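Local structure of glucosamine 6-phosphate N-acetyltransferase (Arabidopsis thaliana, 3T90) at residues 22-26 with 88-93; 16-22 with 62-67; 68-72 with 108-112; 10-15 with 37-42; 81-86 with 115-121. The protein catalyses transfer of an acetyl group from acetyl-CoA to glucosamine 6-phosphate, a step in making UDP-N-acetylglucosamine. One frame throughout, in Å; residues are numbered along the deposited sequence. Where two conformers were deposited one is given.

Interaction 1 of 5, residues 22-26 with 88-93; sequences LLGQL and DVVVDS
Val90 fits under residues 22-26, which pass over the C-terminal end of strand 82-91. Its side chain faces this segment, with CG1 between the backbone N and the carbonyl carbon (chi1 60°). The two methyls therefore part under the segment. CG1 lies 4.0 Å from CG of Leu22 and also meets CD2 of Leu23. CG2 lies 3.9 Å from CB of Gln25. Leu26 closes the apolar patch, its CB 4.0 Å from CB of Val90. Further along, Leu26 CD2 rests 3.6 Å from CA of Asp88.

Gln25 makes the polar part of the contact. Its chain is extended beyond CG and brings the amide to the end of the strand. OE1 accepts the backbone N-H of Ser93 at 3.0 Å, on a lone pair in the carbonyl plane. NE2 donates to Asp92 OD1 at 3.2 Å, and the bond is nearly straight at 175°. NE2 meets Asp92 OD1 from above the carboxylate plane, and the two planes stand 88° apart. Two bonds thus fix the rotation of the amide. Beside it, Leu22 CD1 packs 3.4 Å from the backbone N of Asp92. Asp92 OD2 also forms a salt bridge with Arg94.

Asp88 and Val89 probably belong to the substrate site, judging from related enzymes. The carboxylate of Asp88 pairs with Lys75 of the second subunit, and Leu26 packs on Leu77 of that subunit. Within the chain, Leu22, Leu23 and Val90 all touch Thr67, so the contact spans helix 19-23 and the neighbouring strands 82-91 and 63-74.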
# COMPACT_ATOMS: atom_id res chain seq x y z
N LEU A 22 1.65 12.86 17.77
CA LEU A 22 0.32 12.36 17.46
C LEU A 22 0.44 10.98 16.83
O LEU A 22 -0.37 10.07 17.17
CB LEU A 22 -0.34 13.34 16.49
CG LEU A 22 -1.60 12.81 15.86
CD1 LEU A 22 -2.69 12.47 16.94
CD2 LEU A 22 -2.15 13.79 14.78
N LEU A 23 1.42 10.79 15.91
CA LEU A 23 1.61 9.43 15.35
C LEU A 23 1.82 8.38 16.45
O LEU A 23 1.45 7.23 16.25
CB LEU A 23 2.74 9.36 14.32
CG LEU A 23 2.45 10.10 13.01
CD1 LEU A 23 3.71 10.20 12.11
CD2 LEU A 23 1.24 9.47 12.23
N GLY A 24 2.45 8.78 17.55
CA GLY A 24 2.71 7.88 18.67
C GLY A 24 1.41 7.37 19.32
O GLY A 24 1.47 6.37 20.03
N GLN A 25 0.28 7.98 19.07
CA GLN A 25 -1.04 7.46 19.53
C GLN A 25 -1.54 6.31 18.64
O GLN A 25 -2.47 5.59 19.05
CB GLN A 25 -2.10 8.57 19.56
CG GLN A 25 -1.65 9.66 20.57
CD GLN A 25 -2.83 10.61 20.88
OE1 GLN A 25 -4.00 10.25 20.82
NE2 GLN A 25 -2.50 11.85 21.17
N LEU A 26 -0.92 6.13 17.48
CA LEU A 26 -1.20 4.96 16.60
C LEU A 26 -0.20 3.87 16.91
O LEU A 26 -0.64 2.74 17.25
CB LEU A 26 -1.17 5.38 15.13
CG LEU A 26 -1.36 4.22 14.14
CD1 LEU A 26 -2.67 3.52 14.22
CD2 LEU A 26 -1.20 4.89 12.70
N ASP A 88 -1.85 5.29 8.25
CA ASP A 88 -1.39 6.19 9.32
C ASP A 88 -2.43 7.24 9.69
O ASP A 88 -2.13 8.43 9.87
CB ASP A 88 -0.02 6.78 8.96
CG ASP A 88 1.11 5.74 8.75
OD1 ASP A 88 0.84 4.54 9.07
OD2 ASP A 88 2.14 6.15 8.27
N VAL A 89 -3.68 6.78 9.73
CA VAL A 89 -4.83 7.62 10.18
C VAL A 89 -4.95 7.63 11.70
O VAL A 89 -5.03 6.60 12.33
CB VAL A 89 -6.11 7.10 9.55
CG1 VAL A 89 -7.29 7.98 10.06
CG2 VAL A 89 -6.07 7.16 7.97
N VAL A 90 -4.87 8.83 12.30
CA VAL A 90 -4.93 8.89 13.79
C VAL A 90 -5.49 10.26 14.17
O VAL A 90 -5.22 11.26 13.51
CB VAL A 90 -3.56 8.56 14.45
CG1 VAL A 90 -2.58 9.43 14.05
CG2 VAL A 90 -3.65 8.61 15.99
N VAL A 91 -6.39 10.24 15.15
CA VAL A 91 -6.96 11.46 15.74
C VAL A 91 -6.52 11.53 17.17
O VAL A 91 -6.61 10.52 17.90
CB VAL A 91 -8.49 11.44 15.62
CG1 VAL A 91 -9.10 12.77 16.22
CG2 VAL A 91 -8.85 11.31 14.23
N ASP A 92 -6.04 12.69 17.62
CA ASP A 92 -5.67 12.88 19.04
C ASP A 92 -6.88 12.49 19.92
O ASP A 92 -8.00 12.93 19.63
CB ASP A 92 -5.25 14.33 19.24
CG ASP A 92 -4.57 14.56 20.58
OD1 ASP A 92 -4.85 13.92 21.60
OD2 ASP A 92 -3.79 15.51 20.62
N SER A 93 -6.61 11.72 20.96
CA SER A 93 -7.66 11.22 21.86
C SER A 93 -8.46 12.41 22.45
O SER A 93 -9.69 12.28 22.64
CB SER A 93 -7.05 10.33 22.95
OG SER A 93 -6.05 11.04 23.67

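Interaction 2 of 5, residues 16-22 with 62-67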
# COMPACT_ATOMS: atom_id res chain seq x y z
N ARG A 16 7.48 20.97 14.60
CA ARG A 16 7.36 21.62 15.89
C ARG A 16 5.91 21.68 16.40
O ARG A 16 5.65 22.31 17.46
CB ARG A 16 8.03 23.01 15.83
CG ARG A 16 7.41 23.92 14.91
CD ARG A 16 7.90 25.39 15.11
NE ARG A 16 7.27 26.29 14.15
CZ ARG A 16 6.08 26.88 14.31
NH1 ARG A 16 5.38 26.72 15.44
NH2 ARG A 16 5.60 27.68 13.35
N LYS A 17 4.95 20.99 15.72
CA LYS A 17 3.55 21.10 16.06
C LYS A 17 2.98 19.77 16.53
O LYS A 17 1.78 19.53 16.43
CB LYS A 17 2.78 21.64 14.84
CG LYS A 17 3.09 23.12 14.48
CD LYS A 17 2.14 23.63 13.37
CE LYS A 17 2.53 25.06 13.16
NZ LYS A 17 1.72 25.58 12.03
N GLY A 18 3.81 18.90 17.04
CA GLY A 18 3.31 17.66 17.63
C GLY A 18 2.85 16.59 16.65
O GLY A 18 2.07 15.68 17.07
N PHE A 19 3.35 16.69 15.43
CA PHE A 19 3.06 15.61 14.41
C PHE A 19 3.56 14.22 14.82
O PHE A 19 2.77 13.26 14.81
CB PHE A 19 3.58 16.07 13.06
CG PHE A 19 3.38 15.04 11.98
CD1 PHE A 19 2.10 14.74 11.49
CD2 PHE A 19 4.46 14.39 11.47
CE1 PHE A 19 1.97 13.81 10.47
CE2 PHE A 19 4.32 13.44 10.45
CZ PHE A 19 3.06 13.17 9.98
N ILE A 20 4.83 14.08 15.16
CA ILE A 20 5.35 12.78 15.52
C ILE A 20 4.70 12.31 16.84
O ILE A 20 4.27 11.14 16.94
CB ILE A 20 6.89 12.86 15.66
CG1 ILE A 20 7.50 13.32 14.31
CG2 ILE A 20 7.50 11.49 16.18
CD1 ILE A 20 7.25 12.24 13.19
N GLU A 21 4.50 13.24 17.77
CA GLU A 21 3.77 12.89 19.02
C GLU A 21 2.39 12.31 18.73
O GLU A 21 2.01 11.31 19.39
CB GLU A 21 3.71 14.09 19.94
CG GLU A 21 5.13 14.54 20.41
CD GLU A 21 5.61 15.71 19.57
OE1 GLU A 21 5.65 15.66 18.29
OE2 GLU A 21 5.94 16.78 20.19
N LEU A 22 1.65 12.86 17.77
CA LEU A 22 0.32 12.36 17.46
C LEU A 22 0.44 10.98 16.83
O LEU A 22 -0.37 10.07 17.17
CB LEU A 22 -0.34 13.34 16.49
CG LEU A 22 -1.60 12.81 15.86
CD1 LEU A 22 -2.69 12.47 16.94
CD2 LEU A 22 -2.15 13.79 14.78
N GLY A 62 -2.25 25.28 18.32
CA GLY A 62 -1.24 25.16 17.27
C GLY A 62 -0.56 23.78 17.17
O GLY A 62 0.62 23.70 16.82
N LYS A 63 -1.28 22.71 17.53
CA LYS A 63 -0.77 21.33 17.43
C LYS A 63 -1.60 20.60 16.39
O LYS A 63 -2.77 20.93 16.10
CB LYS A 63 -0.87 20.60 18.77
CG LYS A 63 -0.02 21.18 19.94
CD LYS A 63 1.47 20.98 19.75
CE LYS A 63 2.30 22.01 20.58
NZ LYS A 63 3.72 21.99 20.08
N ILE A 64 -1.00 19.56 15.83
CA ILE A 64 -1.74 18.71 14.91
C ILE A 64 -2.72 17.83 15.72
O ILE A 64 -2.33 17.13 16.67
CB ILE A 64 -0.76 17.82 14.13
CG1 ILE A 64 0.34 18.67 13.45
CG2 ILE A 64 -1.51 16.90 13.11
CD1 ILE A 64 -0.20 19.74 12.52
N ALA A 65 -3.96 17.89 15.32
CA ALA A 65 -5.04 17.16 15.95
C ALA A 65 -5.43 15.82 15.27
O ALA A 65 -5.99 14.95 15.86
CB ALA A 65 -6.31 18.08 15.96
N ALA A 66 -5.19 15.74 13.98
CA ALA A 66 -5.47 14.50 13.22
C ALA A 66 -4.60 14.45 12.00
O ALA A 66 -4.07 15.47 11.53
CB ALA A 66 -6.99 14.49 12.79
N THR A 67 -4.38 13.24 11.48
CA THR A 67 -3.53 13.03 10.32
C THR A 67 -3.94 11.73 9.61
O THR A 67 -4.55 10.84 10.20
CB THR A 67 -2.05 12.99 10.69
OG1 THR A 67 -1.26 12.97 9.48
CG2 THR A 67 -1.66 11.81 11.58
O HOH W 1 -0.11 16.69 18.38
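Lys17 and Ile64 join the turn before helix 19-23 to strand 63-74 of the GNAT sheet. The strand is irregular here. Gly62 and Lys63 form a G1 beta bulge, and Ala65 and Ala66 a classic one. Ile64 N donates to Lys17 O at 2.8 Å, nearly along the C=O axis.

The side chain of Lys63 runs beside this bond. Its CB is 3.7 Å from Lys17 O. The chain then bends at chi2 (-70°), and CD comes back to 3.6 Å from the same Lys17 O. At the tip, NZ reaches Arg16 O in a weak hydrogen bond of 3.3 Å. An alanine here would remove the arm beyond CB, and is likely to uncover one side of Lys17 O and leave Arg16 O without its weak donor.

Gly18, at the N-cap, has positive phi, and a CB on it would press against Lys63 CD. Deeper in, the side chains of Leu22 and Ile64 cross at about a right angle, with Leu22 CD2 3.6 Å from Ile64 CG2. Thr67 OG1 lies in the plane of the Phe19 ring, at its edge, and is hydrogen-bonded to Cys54 O. The Phe19 ring also meets Phe76 of the second subunit edge-to-face.

One water bridges helix and strand: it donates to Gly18 O at 2.7 Å and to Ile64 O at 2.8 Å.

Interaction 3 of 5, residues 68-72 with 108-112; sequences GSVMI and LMDHC
Helix 100-114 of the GNAT fold lies against one face of the central sheet, and here it packs on strand 63-74. The short segments 68-72 and 108-112 run nearly parallel, at 19°, with their axes 9.2 Å apart. Val70 and Ile72 point their side chains to the helix, and Gly68 meets it with its backbone.

Leu108 spreads its two methyls along the strand. CD1 lies 3.6 Å from the backbone C of Gly68. The lack of a side chain there matters, because a CB would come tight against this methyl. CD2 lies 3.7 Å from CG1 of Val70, the two side chains sliding past each other in opposite directions.

Val70 also reaches Cys112. Its CG2 is anti to the backbone N, which sets that methyl 3.5 Å from Cys112 SG. Two residues further along the strand, Ile72 CD1 approaches the His111 ring obliquely, 4.1 Å from NE2. CG1 of Val70 meets the same ring at CD2, also obliquely. His111 NE2 is hydrogen-bonded to the backbone O of Asp49, which helps to hold the ring beside the two aliphatic chains.

The sheet below is held by backbone bonds to strands 51-58 and 82-91. Across the contact itself no hydrogen bond is found. Methyls, a thiol and an obliquely met imidazole come together instead, which implies that shape and burial, more than directed polar bonds, hold helix to strand.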
# COMPACT_ATOMS: atom_id res chain seq x y z
N GLY A 68 -3.55 11.67 8.32
CA GLY A 68 -3.72 10.43 7.55
C GLY A 68 -2.97 10.64 6.28
O GLY A 68 -2.78 11.75 5.79
N SER A 69 -2.53 9.54 5.68
CA SER A 69 -1.68 9.54 4.49
C SER A 69 -2.29 8.73 3.36
O SER A 69 -3.09 7.81 3.62
CB SER A 69 -0.33 8.90 4.82
OG SER A 69 0.28 9.55 5.94
N VAL A 70 -1.92 9.04 2.13
CA VAL A 70 -2.22 8.05 1.05
C VAL A 70 -1.08 7.92 0.06
O VAL A 70 -0.47 8.92 -0.31
CB VAL A 70 -3.60 8.46 0.36
CG1 VAL A 70 -3.49 9.80 -0.44
CG2 VAL A 70 -4.05 7.28 -0.55
N MET A 71 -0.78 6.70 -0.32
CA MET A 71 0.24 6.39 -1.29
C MET A 71 -0.43 5.75 -2.47
O MET A 71 -1.17 4.73 -2.28
CB MET A 71 1.29 5.49 -0.68
CG MET A 71 2.36 5.31 -1.71
SD MET A 71 3.78 4.43 -1.00
CE MET A 71 3.21 3.00 -0.94
N ILE A 72 -0.20 6.33 -3.66
CA ILE A 72 -0.83 5.83 -4.88
C ILE A 72 0.10 4.83 -5.53
O ILE A 72 1.32 5.08 -5.78
CB ILE A 72 -1.22 7.00 -5.81
CG1 ILE A 72 -2.34 7.79 -5.14
CG2 ILE A 72 -1.86 6.48 -7.11
CD1 ILE A 72 -2.80 9.09 -5.98
N LEU A 108 -8.36 12.49 1.69
CA LEU A 108 -7.55 11.57 0.92
C LEU A 108 -8.34 10.85 -0.16
O LEU A 108 -7.74 10.63 -1.22
CB LEU A 108 -6.98 10.57 1.92
CG LEU A 108 -6.15 11.16 3.07
CD1 LEU A 108 -5.84 10.13 4.17
CD2 LEU A 108 -4.80 11.68 2.52
N MET A 109 -9.60 10.52 0.09
CA MET A 109 -10.40 9.90 -0.99
C MET A 109 -10.60 10.90 -2.12
O MET A 109 -10.45 10.55 -3.30
CB MET A 109 -11.74 9.51 -0.44
CG MET A 109 -11.66 8.32 0.47
SD MET A 109 -13.36 8.08 1.16
CE MET A 109 -12.99 6.44 1.69
N ASP A 110 -10.83 12.15 -1.76
CA ASP A 110 -11.03 13.17 -2.81
C ASP A 110 -9.77 13.31 -3.69
O ASP A 110 -9.78 13.36 -4.91
CB ASP A 110 -11.32 14.56 -2.16
CG ASP A 110 -12.70 14.68 -1.54
OD1 ASP A 110 -13.60 13.87 -1.81
OD2 ASP A 110 -12.81 15.63 -0.71
N HIS A 111 -8.59 13.29 -3.06
CA HIS A 111 -7.36 13.34 -3.79
C HIS A 111 -7.23 12.12 -4.75
O HIS A 111 -6.89 12.26 -5.94
CB HIS A 111 -6.18 13.32 -2.77
CG HIS A 111 -4.88 13.38 -3.47
ND1 HIS A 111 -4.45 14.50 -4.17
CD2 HIS A 111 -3.96 12.40 -3.69
CE1 HIS A 111 -3.28 14.22 -4.72
NE2 HIS A 111 -2.98 12.95 -4.47
N CYS A 112 -7.50 10.94 -4.23
CA CYS A 112 -7.33 9.77 -5.08
C CYS A 112 -8.35 9.78 -6.23
O CYS A 112 -7.97 9.38 -7.33
CB CYS A 112 -7.56 8.53 -4.29
SG CYS A 112 -6.19 8.20 -3.13

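Interaction 4 of 5, residues 10-15 with 37-42; sequences LEISDK and FDRRFE
Phe37 and Phe41, one turn apart on helix 34-45, form the apolar centre against residues 10-15. Both rings leave the helix with CG anti to the backbone N (chi1 177° and -179°), and this turns them to the loop. Lys15 CB stands over the Phe37 ring in a CH-pi contact, 3.6 Å from its centroid. Ile12 CB does the same over Phe41, at 4.2 Å from that centroid. Leu10 CD2 packs 3.8 Å from Phe41 CD1.

Outward, Ile12 borders the polar edge. Its CG1 lies 3.3 Å from Asp38 OD1, the two side chains crossing at about a right angle. Lys15 runs on past the Phe37 ring and bends at its last torsion. There NZ forms a salt bridge with Asp38 OD1 at 2.8 Å, on the syn lone pair. The same NZ donates to Ile12 O at 2.9 Å, from above the carbonyl plane. Two oxygens thus grip the ammonium group. Within the loop, Asp14 OD2 accepts Glu11 N at 2.9 Å, while OD1 pairs with Arg8.

Phe76 of the second subunit, a probable substrate-binding residue, stacks on Phe37 and packs on Leu10 and Phe41. The result is a 3-10 turn packed on two aromatics spaced i, i+4 along a helix, at the dimer interface of this GNAT enzyme.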
# COMPACT_ATOMS: atom_id res chain seq x y z
N LEU A 10 0.66 18.14 5.20
CA LEU A 10 1.83 18.26 6.05
C LEU A 10 2.85 19.26 5.49
O LEU A 10 3.14 19.29 4.29
CB LEU A 10 2.46 16.88 6.16
CG LEU A 10 3.66 16.73 7.12
CD1 LEU A 10 3.14 16.79 8.64
CD2 LEU A 10 4.41 15.47 6.80
N GLU A 11 3.42 20.09 6.39
CA GLU A 11 4.45 21.03 6.01
C GLU A 11 5.71 20.78 6.81
O GLU A 11 5.66 20.15 7.91
CB GLU A 11 3.93 22.48 6.22
CG GLU A 11 2.72 22.80 5.34
CD GLU A 11 3.08 22.85 3.84
OE1 GLU A 11 4.17 23.38 3.53
OE2 GLU A 11 2.37 22.31 2.94
N ILE A 12 6.84 21.32 6.34
CA ILE A 12 8.12 20.98 7.02
C ILE A 12 8.16 21.53 8.45
O ILE A 12 8.75 20.89 9.35
CB ILE A 12 9.33 21.37 6.15
CG1 ILE A 12 10.59 20.52 6.58
CG2 ILE A 12 9.54 22.84 6.18
CD1 ILE A 12 11.74 20.39 5.47
N SER A 13 7.41 22.59 8.73
CA SER A 13 7.36 23.16 10.08
C SER A 13 6.55 22.36 11.03
O SER A 13 6.50 22.71 12.22
CB SER A 13 6.88 24.61 10.01
OG SER A 13 5.76 24.69 9.21
N ASP A 14 5.78 21.36 10.54
CA ASP A 14 4.97 20.59 11.44
C ASP A 14 5.78 19.72 12.41
O ASP A 14 5.13 19.24 13.37
CB ASP A 14 3.96 19.70 10.68
CG ASP A 14 2.83 20.55 10.08
OD1 ASP A 14 2.48 21.59 10.65
OD2 ASP A 14 2.26 20.19 9.04
N LYS A 15 7.08 19.61 12.21
CA LYS A 15 7.90 18.94 13.22
C LYS A 15 7.82 19.68 14.57
O LYS A 15 8.01 19.01 15.60
CB LYS A 15 9.34 18.78 12.72
CG LYS A 15 10.08 20.00 12.48
CD LYS A 15 11.53 19.64 11.98
CE LYS A 15 12.20 20.77 11.35
NZ LYS A 15 11.61 21.11 10.00
N PHE A 37 13.41 13.92 10.42
CA PHE A 37 12.10 14.40 9.99
C PHE A 37 12.27 15.07 8.62
O PHE A 37 11.53 14.75 7.67
CB PHE A 37 11.48 15.41 10.97
CG PHE A 37 10.15 15.96 10.50
CD1 PHE A 37 8.96 15.32 10.79
CD2 PHE A 37 10.14 17.02 9.65
CE1 PHE A 37 7.73 15.90 10.28
CE2 PHE A 37 8.96 17.57 9.14
CZ PHE A 37 7.77 17.02 9.46
N ASP A 38 13.25 15.96 8.50
CA ASP A 38 13.38 16.68 7.23
C ASP A 38 13.79 15.77 6.12
O ASP A 38 13.32 15.97 4.97
CB ASP A 38 14.44 17.80 7.36
CG ASP A 38 13.96 18.92 8.19
OD1 ASP A 38 12.78 19.09 8.54
OD2 ASP A 38 14.81 19.76 8.50
N ARG A 39 14.64 14.76 6.43
CA ARG A 39 15.11 13.84 5.40
C ARG A 39 13.88 13.13 4.85
O ARG A 39 13.74 13.02 3.61
CB ARG A 39 16.06 12.83 6.02
CG ARG A 39 16.74 11.96 4.99
CD ARG A 39 17.69 10.92 5.56
NE ARG A 39 16.94 9.96 6.37
CZ ARG A 39 16.40 8.85 5.88
NH1 ARG A 39 16.62 8.53 4.62
NH2 ARG A 39 15.66 8.06 6.66
N ARG A 40 13.04 12.59 5.74
CA ARG A 40 11.94 11.74 5.29
C ARG A 40 10.84 12.61 4.70
O ARG A 40 10.20 12.22 3.71
CB ARG A 40 11.46 10.95 6.54
CG ARG A 40 10.15 10.01 6.29
CD ARG A 40 10.21 9.17 5.01
NE ARG A 40 11.49 8.49 4.83
CZ ARG A 40 11.70 7.26 5.25
NH1 ARG A 40 10.78 6.57 5.99
NH2 ARG A 40 12.82 6.67 4.89
N PHE A 41 10.64 13.85 5.20
CA PHE A 41 9.69 14.78 4.55
C PHE A 41 10.09 15.02 3.11
O PHE A 41 9.25 14.95 2.21
CB PHE A 41 9.70 16.12 5.35
CG PHE A 41 8.73 17.15 4.77
CD1 PHE A 41 7.41 17.21 5.24
CD2 PHE A 41 9.06 18.00 3.72
CE1 PHE A 41 6.49 18.03 4.69
CE2 PHE A 41 8.10 18.89 3.17
CZ PHE A 41 6.82 18.88 3.67
N GLU A 42 11.39 15.24 2.84
CA GLU A 42 11.72 15.52 1.45
C GLU A 42 11.64 14.27 0.58
O GLU A 42 11.25 14.41 -0.65
CB GLU A 42 13.07 16.25 1.35
CG GLU A 42 13.03 17.65 1.95
CD GLU A 42 12.17 18.66 1.18
OE1 GLU A 42 11.92 18.49 -0.03
OE2 GLU A 42 11.78 19.65 1.78

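Interaction 5 of 5, residues 81-86 with 115-121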
# COMPACT_ATOMS: atom_id res chain seq x y z
N GLY A 81 -4.27 0.77 -14.11
CA GLY A 81 -4.90 1.63 -13.12
C GLY A 81 -4.02 2.00 -11.96
O GLY A 81 -2.87 1.62 -11.88
N LYS A 82 -4.65 2.74 -11.04
CA LYS A 82 -3.98 3.29 -9.85
C LYS A 82 -4.85 3.07 -8.67
O LYS A 82 -6.08 3.29 -8.73
CB LYS A 82 -3.70 4.81 -10.00
CG LYS A 82 -2.66 5.10 -11.00
CD LYS A 82 -2.26 6.55 -10.85
CE LYS A 82 -3.35 7.48 -11.16
NZ LYS A 82 -2.68 8.78 -11.76
N ALA A 83 -4.27 2.55 -7.58
CA ALA A 83 -4.99 2.35 -6.33
C ALA A 83 -4.40 3.20 -5.24
O ALA A 83 -3.15 3.15 -5.03
CB ALA A 83 -4.91 0.85 -5.90
N GLY A 84 -5.25 3.78 -4.41
CA GLY A 84 -4.78 4.58 -3.25
C GLY A 84 -4.73 3.70 -2.02
O GLY A 84 -5.69 2.99 -1.74
N HIS A 85 -3.62 3.73 -1.30
CA HIS A 85 -3.47 3.01 -0.01
C HIS A 85 -3.48 4.04 1.12
O HIS A 85 -2.49 4.79 1.28
CB HIS A 85 -2.11 2.29 -0.00
CG HIS A 85 -1.97 1.26 -1.08
ND1 HIS A 85 -2.29 -0.06 -0.83
CD2 HIS A 85 -1.71 1.35 -2.40
CE1 HIS A 85 -2.13 -0.77 -1.96
NE2 HIS A 85 -1.77 0.06 -2.93
N ILE A 86 -4.58 4.16 1.86
CA ILE A 86 -4.69 5.14 2.97
C ILE A 86 -4.04 4.42 4.18
O ILE A 86 -4.25 3.21 4.48
CB ILE A 86 -6.11 5.49 3.26
CG1 ILE A 86 -6.61 6.48 2.20
CG2 ILE A 86 -6.28 6.07 4.65
CD1 ILE A 86 -8.08 6.79 2.23
N MET A 115 -7.02 12.04 -8.85
CA MET A 115 -5.88 11.47 -9.55
C MET A 115 -6.23 10.32 -10.47
O MET A 115 -5.32 9.71 -11.06
CB MET A 115 -4.81 10.99 -8.50
CG MET A 115 -4.29 12.15 -7.69
SD MET A 115 -3.24 13.25 -8.66
CE MET A 115 -1.87 12.15 -8.96
N GLY A 116 -7.50 9.97 -10.52
CA GLY A 116 -7.95 8.90 -11.40
C GLY A 116 -7.73 7.51 -10.85
O GLY A 116 -7.70 6.55 -11.61
N CYS A 117 -7.70 7.38 -9.54
CA CYS A 117 -7.55 6.01 -8.97
C CYS A 117 -8.90 5.26 -9.15
O CYS A 117 -10.02 5.91 -9.15
CB CYS A 117 -7.34 6.06 -7.45
SG CYS A 117 -5.72 6.70 -6.99
N TYR A 118 -8.86 3.93 -9.28
CA TYR A 118 -10.16 3.19 -9.40
C TYR A 118 -10.68 2.75 -8.01
O TYR A 118 -11.86 2.39 -7.89
CB TYR A 118 -9.98 1.98 -10.34
CG TYR A 118 -9.07 0.87 -9.82
CD1 TYR A 118 -9.57 -0.17 -9.09
CD2 TYR A 118 -7.73 0.94 -10.05
CE1 TYR A 118 -8.69 -1.20 -8.60
CE2 TYR A 118 -6.88 -0.02 -9.58
CZ TYR A 118 -7.36 -1.11 -8.89
OH TYR A 118 -6.47 -2.07 -8.38
N LYS A 119 -9.80 2.79 -6.97
CA LYS A 119 -10.20 2.43 -5.65
C LYS A 119 -9.24 3.05 -4.65
O LYS A 119 -8.13 3.47 -4.99
CB LYS A 119 -10.23 0.87 -5.46
CG LYS A 119 -8.80 0.25 -5.28
CD LYS A 119 -8.92 -1.26 -5.01
CE LYS A 119 -7.51 -1.87 -4.86
NZ LYS A 119 -7.61 -3.35 -4.55
N VAL A 120 -9.71 3.02 -3.39
CA VAL A 120 -8.86 3.30 -2.22
C VAL A 120 -9.09 2.21 -1.21
O VAL A 120 -10.21 1.75 -1.06
CB VAL A 120 -9.12 4.67 -1.64
CG1 VAL A 120 -10.54 4.95 -1.29
CG2 VAL A 120 -8.19 4.99 -0.58
N ILE A 121 -8.02 1.78 -0.58
CA ILE A 121 -8.07 0.80 0.48
C ILE A 121 -7.33 1.20 1.69
O ILE A 121 -6.41 2.01 1.62
CB ILE A 121 -7.56 -0.54 -0.08
CG1 ILE A 121 -6.10 -0.45 -0.68
CG2 ILE A 121 -8.51 -1.06 -1.18
CD1 ILE A 121 -5.55 -1.84 -1.17
O HOH W 2 -7.09 3.89 -12.10
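Gly84 and Val120 pair at the heart of this contact, where strands 82-91 and 119-124 run parallel. Two backbone bonds make this pair. Gly84 N donates to Lys119 O at 3.0 Å, almost straight at 177°, and Ile121 N to Gly84 O at 2.9 Å. Ile86 N donates to Ile121 O at 2.8 Å and belongs to the next pair, His85 with Ile121. Ile86 CD1 is 3.3 Å from Val120 CG2, tighter than ordinary van der Waals contact. On the other face, His85 and Ile121 lie side by side, pointing the same way, with Ile121 CD1 3.7 Å from His85 CE1. His85 NE2 is hydrogen-bonded to Glu73.

Toward residues 115-118 the pairing loosens. Gly116 ends helix 100-114 in a Schellman motif and is exposed. Lys82 folds back so that NZ makes a weak hydrogen bond of 2.9 Å to Met115 O. A water links Lys82 N to Gly116 O. Tyr118 N still donates to Lys82 O. Its ring, with CG in the crowded position (chi1 67°), swings toward the strand, and CD2 comes 3.2 Å from Lys82 O. Ala83 CB lies near the hydroxyl end. A serine in place of Tyr118 would take away the ring and would probably open a gap beside Lys82 O and Ala83 CB.

Tyr118 and Lys119 belong to the probable substrate site. Residues 119-121 also pair antiparallel with a strand of the second subunit, so the sheet runs on through the dimer. Segments 82-86 and 119-121, at 26°, belong to the two parallel strands of the beta-alpha-beta unit of the GNAT fold.

In the fold
All five contacts lie in one GNAT domain and gather round its mixed sheet. Interactions 1 and 2 share Leu22 and helix 19-23, with centres 9 Å apart, and reach neighbouring strands 82-91 and 63-74. Interaction 4 touches interaction 2 alone of these: Leu10 and Phe37 meet Phe19. Interactions 3 and 5 have centres 8 Å apart, and 5 lies across the chain's centre from 1 and 2. Met71 O is probably bonded to His85 N. Interactions 2 and 5 are about 26 Å apart between centres. In the chain, interaction 4 closes before 3 and 5 open, while 1 and 2 cross. Every contact touches the second subunit, so each lies close to the dimer interface.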